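Local structure of cyclic nucleotide-binding protein (Brucella abortus biovar 1, 5D1I) at residues I68-E73 and T103-D108; R41-A46 and D108-V113; D12-I17 and I62-T67. The protein is of unknown function but carries a cyclic nucleotide-binding domain of the cupin clan and is perhaps linked to transcriptional control. All coordinates share one frame; numbering follows the deposited sequence.

In the fold
The three contacts run along the domain in the order 3, 2, 1. Centres of contacts 3 and 2 lie about 12 Å apart, those of 2 and 1 about 13 Å, and those of 3 and 1 about 19 Å. Contact 1 pairs central strands of a four-stranded antiparallel sheet, while contacts 2 and 3 reach neighbouring strands of the other antiparallel sheet. Asp108, shared by contacts 1 and 2, lies where the chain passes between the sheets. Along the chain, contact 3 closes before contact 1 opens, contact 1 falls between the two segments of contact 2, and contacts 2 and 3 interleave. Contact 3 packs the N-terminal helix against the beta-roll of the nucleotide-binding fold.

Contact 1: I68-E73 and T103-D108; sequences ITLFHE and TGAVAD
Thr69 and Phe71 pair with Val106 and Gly104 through two pairs of backbone hydrogen bonds, which join strands 68-73 and 104-107 as antiparallel neighbours. In the first pair Thr69 N lies 2.8 Å from Val106 O, and Val106 N returns a bond to Thr69 O. In the second, Gly104 N is 2.7 Å from Phe71 O, whereas Phe71 N approaches Gly104 O from 54° above the carbonyl plane. That oxygen takes a further bond on the opposite face of its plane, from Thr103 OG1 at 2.7 Å.

The side-chain polar contact lies at the other end. Thr69 OG1 sits 2.7 Å from both Asp108 OD1 and Asp108 OD2, the two side chains crossing at about a right angle.

An aromatic contact lies on the same side of the sheet as Thr69. The Phe71 CG stands between its backbone N and carbonyl carbon (chi1 58°), and the ring lies against the neighbouring strand: Gly104 CA is 3.8 Å from its centroid, a CH-pi contact over one face. Val106 CG1 touches Phe71 CE2 obliquely.

On the reverse side Ala105 CB meets Ile68 CG2 at 3.8 Å and Leu70 CD2 at 3.9 Å. Leu70 and Thr103 also pack on Glu25 and Ser26 of the second subunit. Strands 49-51 and 77-84 flank the pair. Gly104 is thus central to the chemistry: lacking a side chain, it lets the Phe71 ring lie directly on the backbone, while its carbonyl oxygen is gripped from both faces of its plane.

Contact 2: R41-A46 and D108-V113; sequences RLVLRA and DVETEV
Leu44 meets Thr111 and Val113 in succession along its side chain. Its CB is 3.4 Å from Thr111 O, the same oxygen that accepts the hydrogen bond from Leu44 N. Leu44 CG, anti to the carbonyl carbon (chi1 -48°), is still 3.6 Å from Thr111 O. Of the two methyls, CD1 makes the apolar contact, 4.0 Å from Val113 CG1, and the two side chains cross at about a right angle.

The backbone holds this packing in place: Leu44 with Thr111 and Leu42 with Val113 are hydrogen-bonded pairs of the antiparallel strands 41-44 and 111-113, and the bond from Leu44 N to Thr111 O is 2.7 Å long. Leu42 CB adds a contact to Val113 CG2 at 3.8 Å, and Tyr61 of strand 56-63 touches both residues. Thr111 OG1 turns back within its own segment to bond Val109 O.

On the other face of the strands, Val43 CG1 packs on Glu110 CG. Glu112 and Arg41 bring opposite charges together, but their modelled separation is too short for the detail to be trusted. The two sides of the sheet therefore differ: one is largely aliphatic, buried at Leu44 and Val113 with Thr111 beside them, whereas Val43 and Glu112 give the other a more polar, more exposed character.

Contact 3: D12-I17 and I62-T67; sequences DDDIRI and IIVTGT
Ile17 of helix 11-18 packs on Ile62 and Val64, and Asp14, one turn earlier, stands at the margin of the same contact. The first two residues of the segment serve the helix itself. Asp12 O accepts from Arg16 N, and Asp13 O from Ile17 N at 3.0 Å, both ordinary helical bonds.

Asp14 reaches the other segment loosely, with OD1 4.5 Å from Val64 CG2. The stronger partner of this carboxylate is Arg41, in a salt bridge whose modelled length is short, so its detail is doubtful. Ile15 packs instead against helix 29-38, on Leu32, Arg33 and Ala36.

Ile17, whose CB is directed toward the strand, then carries the contact with both of its branches. CG2, anti to the backbone N, meets Ile62 CG2 at 3.6 Å, the two isoleucines sliding past each other in opposite directions. The longer branch is extended (chi2 -177°), which sends CD1 out to Val64: it lies 4.0 Å from Val64 CG1 and 4.1 Å from Val64 CA, and the side chains cross at about a right angle. Val64 CG1 thus takes the contact from Ile17, while CG2 has Asp14 only as a loose neighbour.

The place where Ile17 lands is a corner of the chain. Val64 and Thr65 both face Glu112 of strand 111-117 in a classic beta bulge, and beyond it the chain leaves for the other sheet. The two segments bury just 164 Å² between them. The helix is thus seated on the roll here mainly by aliphatic contact, with no hydrogen bond between the segments and with the Asp14-Arg41 salt bridge, doubtful in its detail, alongside.

Contact 1: I68-E73 and T103-D108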
ATOM      1  N   ILE A  68      10.518  10.491  -5.586  1.00 14.24           N
ATOM      2  CA  ILE A  68       9.632  11.631  -5.452  1.00 14.27           C
ATOM      3  C   ILE A  68       9.738  12.190  -4.040  1.00 18.71           C
ATOM      4  O   ILE A  68       9.652  11.445  -3.065  1.00 18.30           O
ATOM      5  CB  ILE A  68       8.172  11.240  -5.756  1.00 13.19           C
ATOM      6  CG1 ILE A  68       7.969  11.072  -7.263  1.00 13.46           C
ATOM      7  CG2 ILE A  68       7.200  12.270  -5.195  1.00 13.17           C
ATOM      8  CD1 ILE A  68       6.610  10.509  -7.632  1.00 17.04           C
ATOM      9  N   THR A  69       9.949  13.497  -3.931  1.00 15.48           N
ATOM     10  CA  THR A  69       9.942  14.152  -2.631  1.00 15.82           C
ATOM     11  C   THR A  69       8.545  14.655  -2.285  1.00 16.39           C
ATOM     12  O   THR A  69       7.926  15.382  -3.066  1.00 15.97           O
ATOM     13  CB  THR A  69      10.935  15.324  -2.589  1.00 17.58           C
ATOM     14  OG1 THR A  69      12.266  14.811  -2.657  1.00 23.12           O
ATOM     15  CG2 THR A  69      10.776  16.117  -1.305  1.00 21.83           C
ATOM     16  N   LEU A  70       8.047  14.244  -1.122  1.00 14.54           N
ATOM     17  CA  LEU A  70       6.781  14.740  -0.598  1.00 14.24           C
ATOM     18  C   LEU A  70       7.046  15.961   0.263  1.00 15.50           C
ATOM     19  O   LEU A  70       7.992  15.974   1.047  1.00 18.20           O
ATOM     20  CB  LEU A  70       6.066  13.666   0.221  1.00 14.96           C
ATOM     21  CG  LEU A  70       5.839  12.310  -0.443  1.00 11.92           C
ATOM     22  CD1 LEU A  70       5.059  11.396   0.493  1.00 13.86           C
ATOM     23  CD2 LEU A  70       5.105  12.475  -1.766  1.00 11.76           C
ATOM     24  N   PHE A  71       6.214  16.988   0.133  1.00 16.09           N
ATOM     25  CA  PHE A  71       6.458  18.223   0.865  1.00 17.58           C
ATOM     26  C   PHE A  71       5.172  18.944   1.250  1.00 17.83           C
ATOM     27  O   PHE A  71       4.103  18.663   0.709  1.00 17.05           O
ATOM     28  CB  PHE A  71       7.354  19.160   0.038  1.00 19.43           C
ATOM     29  CG  PHE A  71       6.789  19.521  -1.314  1.00 19.32           C
ATOM     30  CD1 PHE A  71       5.923  20.596  -1.458  1.00 20.28           C
ATOM     31  CD2 PHE A  71       7.136  18.796  -2.441  1.00 18.73           C
ATOM     32  CE1 PHE A  71       5.409  20.932  -2.701  1.00 21.47           C
ATOM     33  CE2 PHE A  71       6.624  19.126  -3.683  1.00 19.06           C
ATOM     34  CZ  PHE A  71       5.763  20.194  -3.815  1.00 20.03           C
ATOM     35  N   HIS A  72       5.288  19.867   2.199  1.00 19.10           N
ATOM     36  CA  HIS A  72       4.185  20.747   2.557  1.00 19.82           C
ATOM     37  C   HIS A  72       4.487  22.159   2.084  1.00 21.84           C
ATOM     38  O   HIS A  72       5.629  22.604   2.159  1.00 27.62           O
ATOM     39  CB  HIS A  72       3.937  20.739   4.067  1.00 20.83           C
ATOM     40  CG  HIS A  72       3.220  19.519   4.556  1.00 21.61           C
ATOM     41  ND1 HIS A  72       2.009  19.112   4.039  1.00 17.33           N
ATOM     42  CD2 HIS A  72       3.540  18.620   5.516  1.00 26.43           C
ATOM     43  CE1 HIS A  72       1.616  18.012   4.656  1.00 26.11           C
ATOM     44  NE2 HIS A  72       2.527  17.691   5.557  1.00 16.25           N
ATOM     45  N   GLU A  73       3.469  22.857   1.596  1.00 22.76           N
ATOM     46  CA  GLU A  73       3.643  24.239   1.170  1.00 32.75           C
ATOM     47  C   GLU A  73       3.620  25.161   2.389  1.00 38.33           C
ATOM     48  O   GLU A  73       2.570  25.368   2.998  1.00 41.17           O
ATOM     49  CB  GLU A  73       2.556  24.636   0.169  1.00 44.08           C
ATOM     50  CG  GLU A  73       3.046  25.532  -0.960  1.00 56.50           C
ATOM     51  CD  GLU A  73       3.705  24.759  -2.089  1.00 58.35           C
ATOM     52  OE1 GLU A  73       3.112  23.762  -2.562  1.00 54.61           O
ATOM     53  OE2 GLU A  73       4.814  25.151  -2.505  1.00 55.40           O
ATOM     54  N   THR A 103      -0.306  16.120   0.452  1.00 13.59           N
ATOM     55  CA  THR A 103       0.996  16.774   0.346  1.00 14.17           C
ATOM     56  C   THR A 103       1.249  17.249  -1.075  1.00 14.75           C
ATOM     57  O   THR A 103       0.490  16.933  -1.989  1.00 21.14           O
ATOM     58  CB  THR A 103       2.148  15.831   0.728  1.00 13.49           C
ATOM     59  OG1 THR A 103       2.432  14.974  -0.385  1.00 12.77           O
ATOM     60  CG2 THR A 103       1.790  14.976   1.942  1.00 15.22           C
ATOM     61  N   GLY A 104       2.328  17.999  -1.257  1.00 15.80           N
ATOM     62  CA  GLY A 104       2.849  18.239  -2.588  1.00 16.36           C
ATOM     63  C   GLY A 104       3.728  17.056  -2.944  1.00 15.41           C
ATOM     64  O   GLY A 104       4.069  16.252  -2.076  1.00 15.32           O
ATOM     65  N   ALA A 105       4.083  16.935  -4.217  1.00 15.63           N
ATOM     66  CA  ALA A 105       4.960  15.862  -4.674  1.00 14.98           C
ATOM     67  C   ALA A 105       5.705  16.294  -5.926  1.00 16.06           C
ATOM     68  O   ALA A 105       5.092  16.755  -6.884  1.00 16.62           O
ATOM     69  CB  ALA A 105       4.165  14.600  -4.945  1.00 17.56           C
ATOM     70  N   VAL A 106       7.025  16.143  -5.911  1.00 16.53           N
ATOM     71  CA  VAL A 106       7.853  16.488  -7.059  1.00 17.72           C
ATOM     72  C   VAL A 106       8.859  15.373  -7.330  1.00 17.32           C
ATOM     73  O   VAL A 106       9.420  14.791  -6.403  1.00 16.82           O
ATOM     74  CB  VAL A 106       8.592  17.833  -6.838  1.00 19.52           C
ATOM     75  CG1 VAL A 106       9.495  17.758  -5.615  1.00 21.24           C
ATOM     76  CG2 VAL A 106       9.391  18.230  -8.074  1.00 20.98           C
ATOM     77  N   ALA A 107       9.062  15.058  -8.605  1.00 17.68           N
ATOM     78  CA  ALA A 107      10.058  14.067  -8.990  1.00 17.64           C
ATOM     79  C   ALA A 107      11.461  14.623  -8.796  1.00 19.06           C
ATOM     80  O   ALA A 107      11.800  15.661  -9.360  1.00 20.56           O
ATOM     81  CB  ALA A 107       9.855  13.640 -10.437  1.00 17.87           C
ATOM     82  N   ASP A 108      12.268  13.934  -7.994  1.00 18.78           N
ATOM     83  CA  ASP A 108      13.664  14.319  -7.790  1.00 20.26           C
ATOM     84  C   ASP A 108      14.499  13.962  -9.006  1.00 22.94           C
ATOM     85  O   ASP A 108      15.375  14.716  -9.421  1.00 22.97           O
ATOM     86  CB  ASP A 108      14.243  13.634  -6.552  1.00 24.23           C
ATOM     87  CG  ASP A 108      13.477  13.968  -5.291  1.00 28.35           C
ATOM     88  OD1 ASP A 108      12.870  15.056  -5.235  1.00 33.01           O
ATOM     89  OD2 ASP A 108      13.481  13.146  -4.354  1.00 36.08           O
TER

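Contact 2: R41-A46 and D108-V113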
ATOM      1  N   ARG A  41       0.544   4.721 -17.785  1.00 19.41           N
ATOM      2  CA  ARG A  41       1.963   4.883 -17.480  1.00 20.67           C
ATOM      3  C   ARG A  41       2.423   6.307 -17.756  1.00 22.20           C
ATOM      4  O   ARG A  41       2.189   6.838 -18.839  1.00 18.97           O
ATOM      5  CB  ARG A  41       2.806   3.905 -18.301  1.00 31.85           C
ATOM      6  CG  ARG A  41       2.786   2.471 -17.806  1.00 47.09           C
ATOM      7  CD  ARG A  41       3.866   2.243 -16.765  1.00 56.57           C
ATOM      8  NE  ARG A  41       4.301   0.850 -16.727  1.00 56.06           N
ATOM      9  CZ  ARG A  41       5.345   0.417 -16.031  1.00 58.58           C
ATOM     10  NH1 ARG A  41       6.064   1.271 -15.318  1.00 63.51           N
ATOM     11  NH2 ARG A  41       5.680  -0.865 -16.052  1.00 66.94           N
ATOM     12  N   LEU A  42       3.087   6.921 -16.783  1.00 17.43           N
ATOM     13  CA  LEU A  42       3.585   8.282 -16.952  1.00 18.12           C
ATOM     14  C   LEU A  42       5.074   8.366 -16.661  1.00 19.41           C
ATOM     15  O   LEU A  42       5.550   7.830 -15.665  1.00 17.98           O
ATOM     16  CB  LEU A  42       2.831   9.249 -16.038  1.00 21.18           C
ATOM     17  CG  LEU A  42       1.355   9.495 -16.338  1.00 26.57           C
ATOM     18  CD1 LEU A  42       0.744  10.412 -15.290  1.00 26.66           C
ATOM     19  CD2 LEU A  42       1.196  10.086 -17.729  1.00 35.05           C
ATOM     20  N   VAL A  43       5.808   9.046 -17.533  1.00 18.39           N
ATOM     21  CA  VAL A  43       7.216   9.314 -17.277  1.00 20.94           C
ATOM     22  C   VAL A  43       7.380  10.757 -16.818  1.00 26.63           C
ATOM     23  O   VAL A  43       7.054  11.692 -17.548  1.00 27.85           O
ATOM     24  CB  VAL A  43       8.084   9.055 -18.516  1.00 25.65           C
ATOM     25  CG1 VAL A  43       9.510   9.508 -18.262  1.00 23.59           C
ATOM     26  CG2 VAL A  43       8.050   7.579 -18.879  1.00 28.56           C
ATOM     27  N   LEU A  44       7.874  10.925 -15.596  1.00 18.29           N
ATOM     28  CA  LEU A  44       8.022  12.242 -14.995  1.00 20.83           C
ATOM     29  C   LEU A  44       9.467  12.702 -15.049  1.00 23.84           C
ATOM     30  O   LEU A  44      10.353  12.038 -14.511  1.00 26.49           O
ATOM     31  CB  LEU A  44       7.545  12.231 -13.540  1.00 17.40           C
ATOM     32  CG  LEU A  44       6.193  11.578 -13.248  1.00 24.72           C
ATOM     33  CD1 LEU A  44       5.930  11.554 -11.753  1.00 15.00           C
ATOM     34  CD2 LEU A  44       5.071  12.297 -13.980  1.00 26.55           C
ATOM     35  N   ARG A  45       9.707  13.837 -15.695  1.00 21.55           N
ATOM     36  CA  ARG A  45      11.041  14.420 -15.703  1.00 22.97           C
ATOM     37  C   ARG A  45      11.396  14.934 -14.314  1.00 22.60           C
ATOM     38  O   ARG A  45      10.516  15.207 -13.502  1.00 21.63           O
ATOM     39  CB  ARG A  45      11.133  15.553 -16.729  1.00 32.32           C
ATOM     40  CG  ARG A  45      10.887  15.108 -18.164  1.00 44.38           C
ATOM     41  CD  ARG A  45      10.989  16.271 -19.142  1.00 52.48           C
ATOM     42  NE  ARG A  45      10.654  15.866 -20.506  1.00 57.23           N
ATOM     43  CZ  ARG A  45      11.533  15.384 -21.380  1.00 63.33           C
ATOM     44  NH1 ARG A  45      12.807  15.243 -21.038  1.00 63.90           N
ATOM     45  NH2 ARG A  45      11.138  15.039 -22.599  1.00 66.58           N
ATOM     46  N   ALA A  46      12.689  15.055 -14.040  1.00 23.54           N
ATOM     47  CA  ALA A  46      13.146  15.636 -12.784  1.00 25.89           C
ATOM     48  C   ALA A  46      12.584  17.044 -12.619  1.00 24.49           C
ATOM     49  O   ALA A  46      12.609  17.848 -13.552  1.00 26.07           O
ATOM     50  CB  ALA A  46      14.667  15.657 -12.728  1.00 28.22           C
ATOM     51  N   ASP A 108      12.268  13.934  -7.994  1.00 18.78           N
ATOM     52  CA  ASP A 108      13.664  14.319  -7.790  1.00 20.26           C
ATOM     53  C   ASP A 108      14.499  13.962  -9.006  1.00 22.94           C
ATOM     54  O   ASP A 108      15.375  14.716  -9.421  1.00 22.97           O
ATOM     55  CB  ASP A 108      14.243  13.634  -6.552  1.00 24.23           C
ATOM     56  CG  ASP A 108      13.477  13.968  -5.291  1.00 28.35           C
ATOM     57  OD1 ASP A 108      12.870  15.056  -5.235  1.00 33.01           O
ATOM     58  OD2 ASP A 108      13.481  13.146  -4.354  1.00 36.08           O
ATOM     59  N   VAL A 109      14.234  12.785  -9.555  1.00 23.06           N
ATOM     60  CA  VAL A 109      14.908  12.312 -10.755  1.00 21.20           C
ATOM     61  C   VAL A 109      13.841  11.819 -11.719  1.00 20.38           C
ATOM     62  O   VAL A 109      12.658  11.799 -11.364  1.00 19.12           O
ATOM     63  CB  VAL A 109      15.902  11.182 -10.446  1.00 21.28           C
ATOM     64  CG1 VAL A 109      17.009  11.682  -9.531  1.00 22.38           C
ATOM     65  CG2 VAL A 109      15.174  10.004  -9.815  1.00 19.54           C
ATOM     66  N   GLU A 110      14.241  11.427 -12.927  1.00 22.59           N
ATOM     67  CA  GLU A 110      13.281  10.859 -13.867  1.00 20.64           C
ATOM     68  C   GLU A 110      12.583   9.682 -13.203  1.00 18.93           C
ATOM     69  O   GLU A 110      13.233   8.757 -12.721  1.00 21.70           O
ATOM     70  CB  GLU A 110      13.942  10.415 -15.168  1.00 24.97           C
ATOM     71  CG  GLU A 110      12.939   9.839 -16.155  1.00 21.52           C
ATOM     72  CD  GLU A 110      13.566   9.449 -17.472  1.00 33.70           C
ATOM     73  OE1 GLU A 110      13.698  10.329 -18.345  1.00 38.03           O
ATOM     74  OE2 GLU A 110      13.922   8.264 -17.634  1.00 37.04           O
ATOM     75  N   THR A 111      11.258   9.743 -13.162  1.00 17.91           N
ATOM     76  CA  THR A 111      10.464   8.815 -12.365  1.00 17.47           C
ATOM     77  C   THR A 111       9.296   8.270 -13.174  1.00 23.66           C
ATOM     78  O   THR A 111       8.606   9.018 -13.870  1.00 23.91           O
ATOM     79  CB  THR A 111       9.940   9.502 -11.085  1.00 15.58           C
ATOM     80  OG1 THR A 111      11.053   9.903 -10.279  1.00 16.13           O
ATOM     81  CG2 THR A 111       9.043   8.571 -10.274  1.00 14.15           C
ATOM     82  N   GLU A 112       9.087   6.963 -13.089  1.00 20.38           N
ATOM     83  CA  GLU A 112       7.990   6.329 -13.797  1.00 14.99           C
ATOM     84  C   GLU A 112       6.928   5.876 -12.819  1.00 14.83           C
ATOM     85  O   GLU A 112       7.219   5.166 -11.854  1.00 16.21           O
ATOM     86  CB  GLU A 112       8.488   5.147 -14.627  1.00 23.40           C
ATOM     87  CG  GLU A 112       7.370   4.353 -15.265  1.00 34.60           C
ATOM     88  CD  GLU A 112       7.814   3.625 -16.515  1.00 45.29           C
ATOM     89  OE1 GLU A 112       7.225   2.569 -16.823  1.00 44.35           O
ATOM     90  OE2 GLU A 112       8.741   4.115 -17.195  1.00 37.27           O
ATOM     91  N   VAL A 113       5.696   6.301 -13.066  1.00 14.23           N
ATOM     92  CA  VAL A 113       4.591   5.972 -12.181  1.00 12.42           C
ATOM     93  C   VAL A 113       3.448   5.307 -12.935  1.00 13.51           C
ATOM     94  O   VAL A 113       3.280   5.494 -14.139  1.00 19.94           O
ATOM     95  CB  VAL A 113       4.046   7.221 -11.455  1.00 17.07           C
ATOM     96  CG1 VAL A 113       5.113   7.836 -10.557  1.00 12.14           C
ATOM     97  CG2 VAL A 113       3.528   8.241 -12.460  1.00 15.72           C
TER

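Contact 3: D12-I17 and I62-T67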
ATOM      1  N   ASP A  12       4.438  -7.993 -16.129  1.00 31.82           N
ATOM      2  CA  ASP A  12       4.646  -8.895 -15.000  1.00 30.20           C
ATOM      3  C   ASP A  12       5.169  -8.142 -13.780  1.00 28.33           C
ATOM      4  O   ASP A  12       4.828  -8.469 -12.640  1.00 29.39           O
ATOM      5  CB  ASP A  12       5.623 -10.009 -15.381  1.00 43.86           C
ATOM      6  CG  ASP A  12       5.244 -10.697 -16.678  1.00 58.67           C
ATOM      7  OD1 ASP A  12       4.033 -10.789 -16.969  1.00 63.80           O
ATOM      8  OD2 ASP A  12       6.156 -11.140 -17.406  1.00 62.13           O
ATOM      9  N   ASP A  13       6.004  -7.139 -14.027  1.00 25.40           N
ATOM     10  CA  ASP A  13       6.515  -6.296 -12.954  1.00 23.89           C
ATOM     11  C   ASP A  13       5.389  -5.436 -12.385  1.00 22.13           C
ATOM     12  O   ASP A  13       5.267  -5.282 -11.166  1.00 24.09           O
ATOM     13  CB  ASP A  13       7.660  -5.412 -13.456  1.00 30.12           C
ATOM     14  CG  ASP A  13       8.803  -6.216 -14.054  1.00 37.02           C
ATOM     15  OD1 ASP A  13       8.940  -7.410 -13.708  1.00 37.94           O
ATOM     16  OD2 ASP A  13       9.566  -5.653 -14.867  1.00 38.50           O
ATOM     17  N   ASP A  14       4.570  -4.883 -13.277  1.00 22.28           N
ATOM     18  CA  ASP A  14       3.431  -4.057 -12.881  1.00 27.94           C
ATOM     19  C   ASP A  14       2.477  -4.816 -11.970  1.00 25.77           C
ATOM     20  O   ASP A  14       2.082  -4.322 -10.914  1.00 31.53           O
ATOM     21  CB  ASP A  14       2.673  -3.555 -14.110  1.00 28.80           C
ATOM     22  CG  ASP A  14       3.465  -2.552 -14.912  1.00 34.96           C
ATOM     23  OD1 ASP A  14       4.497  -2.065 -14.401  1.00 36.62           O
ATOM     24  OD2 ASP A  14       3.056  -2.237 -16.048  1.00 35.40           O
ATOM     25  N   ILE A  15       2.108  -6.019 -12.395  1.00 18.43           N
ATOM     26  CA  ILE A  15       1.215  -6.869 -11.620  1.00 18.61           C
ATOM     27  C   ILE A  15       1.770  -7.133 -10.220  1.00 25.55           C
ATOM     28  O   ILE A  15       1.047  -7.012  -9.230  1.00 22.23           O
ATOM     29  CB  ILE A  15       0.957  -8.201 -12.338  1.00 18.38           C
ATOM     30  CG1 ILE A  15       0.137  -7.958 -13.613  1.00 20.55           C
ATOM     31  CG2 ILE A  15       0.244  -9.179 -11.415  1.00 18.14           C
ATOM     32  CD1 ILE A  15      -0.156  -9.212 -14.402  1.00 25.90           C
ATOM     33  N   ARG A  16       3.052  -7.473 -10.134  1.00 32.26           N
ATOM     34  CA  ARG A  16       3.668  -7.739  -8.836  1.00 32.19           C
ATOM     35  C   ARG A  16       3.608  -6.508  -7.941  1.00 25.89           C
ATOM     36  O   ARG A  16       3.263  -6.603  -6.765  1.00 22.21           O
ATOM     37  CB  ARG A  16       5.123  -8.191  -8.991  1.00 36.28           C
ATOM     38  CG  ARG A  16       5.734  -8.673  -7.681  1.00 46.31           C
ATOM     39  CD  ARG A  16       7.256  -8.637  -7.697  1.00 47.77           C
ATOM     40  NE  ARG A  16       7.776  -7.300  -7.975  1.00 52.10           N
ATOM     41  CZ  ARG A  16       7.855  -6.318  -7.080  1.00 52.35           C
ATOM     42  NH1 ARG A  16       7.437  -6.506  -5.833  1.00 46.81           N
ATOM     43  NH2 ARG A  16       8.346  -5.139  -7.436  1.00 48.44           N
ATOM     44  N   ILE A  17       3.941  -5.353  -8.509  1.00 13.18           N
ATOM     45  CA  ILE A  17       3.945  -4.104  -7.753  1.00 18.15           C
ATOM     46  C   ILE A  17       2.543  -3.758  -7.258  1.00 18.10           C
ATOM     47  O   ILE A  17       2.351  -3.445  -6.083  1.00 15.62           O
ATOM     48  CB  ILE A  17       4.487  -2.929  -8.598  1.00 24.19           C
ATOM     49  CG1 ILE A  17       5.987  -3.089  -8.838  1.00 31.62           C
ATOM     50  CG2 ILE A  17       4.227  -1.609  -7.904  1.00 26.13           C
ATOM     51  CD1 ILE A  17       6.600  -1.938  -9.604  1.00 33.11           C
ATOM     52  N   ILE A  62       1.313   5.021  -8.397  1.00 10.57           N
ATOM     53  CA  ILE A  62       2.229   4.069  -7.792  1.00  9.35           C
ATOM     54  C   ILE A  62       3.575   4.209  -8.478  1.00  9.93           C
ATOM     55  O   ILE A  62       3.657   4.174  -9.705  1.00 12.15           O
ATOM     56  CB  ILE A  62       1.725   2.611  -7.905  1.00 13.26           C
ATOM     57  CG1 ILE A  62       0.397   2.431  -7.161  1.00 17.64           C
ATOM     58  CG2 ILE A  62       2.754   1.650  -7.350  1.00 14.14           C
ATOM     59  CD1 ILE A  62      -0.834   2.719  -7.996  1.00 23.17           C
ATOM     60  N   ILE A  63       4.625   4.391  -7.686  1.00  9.93           N
ATOM     61  CA  ILE A  63       5.966   4.549  -8.237  1.00 10.65           C
ATOM     62  C   ILE A  63       6.541   3.209  -8.665  1.00 15.45           C
ATOM     63  O   ILE A  63       6.531   2.249  -7.897  1.00 11.08           O
ATOM     64  CB  ILE A  63       6.922   5.202  -7.226  1.00 13.08           C
ATOM     65  CG1 ILE A  63       6.399   6.571  -6.800  1.00 10.63           C
ATOM     66  CG2 ILE A  63       8.322   5.335  -7.823  1.00 13.97           C
ATOM     67  CD1 ILE A  63       7.268   7.250  -5.759  1.00 10.91           C
ATOM     68  N   VAL A  64       7.033   3.153  -9.898  1.00 14.19           N
ATOM     69  CA  VAL A  64       7.717   1.972 -10.404  1.00 16.00           C
ATOM     70  C   VAL A  64       9.226   2.156 -10.281  1.00 19.77           C
ATOM     71  O   VAL A  64       9.909   1.364  -9.634  1.00 17.83           O
ATOM     72  CB  VAL A  64       7.349   1.687 -11.870  1.00 20.42           C
ATOM     73  CG1 VAL A  64       8.142   0.500 -12.402  1.00 17.47           C
ATOM     74  CG2 VAL A  64       5.856   1.437 -11.999  1.00 19.43           C
ATOM     75  N   THR A  65       9.743   3.205 -10.910  1.00 16.41           N
ATOM     76  CA  THR A  65      11.148   3.566 -10.757  1.00 17.60           C
ATOM     77  C   THR A  65      11.273   5.063 -10.495  1.00 20.67           C
ATOM     78  O   THR A  65      10.449   5.846 -10.958  1.00 15.29           O
ATOM     79  CB  THR A  65      11.987   3.196 -12.002  1.00 18.84           C
ATOM     80  OG1 THR A  65      11.484   3.894 -13.148  1.00 19.89           O
ATOM     81  CG2 THR A  65      11.944   1.698 -12.262  1.00 22.26           C
ATOM     82  N   GLY A  66      12.301   5.456  -9.749  1.00 19.62           N
ATOM     83  CA  GLY A  66      12.565   6.864  -9.511  1.00 17.19           C
ATOM     84  C   GLY A  66      12.358   7.297  -8.073  1.00 20.42           C
ATOM     85  O   GLY A  66      12.137   6.473  -7.185  1.00 19.36           O
ATOM     86  N   THR A  67      12.434   8.605  -7.845  1.00 15.65           N
ATOM     87  CA  THR A  67      12.302   9.156  -6.503  1.00 15.22           C
ATOM     88  C   THR A  67      11.457  10.422  -6.520  1.00 16.97           C
ATOM     89  O   THR A  67      11.657  11.315  -7.351  1.00 16.13           O
ATOM     90  CB  THR A  67      13.679   9.479  -5.877  1.00 19.57           C
ATOM     91  OG1 THR A  67      14.535   8.335  -5.975  1.00 30.13           O
ATOM     92  CG2 THR A  67      13.524   9.872  -4.417  1.00 24.46           C
TER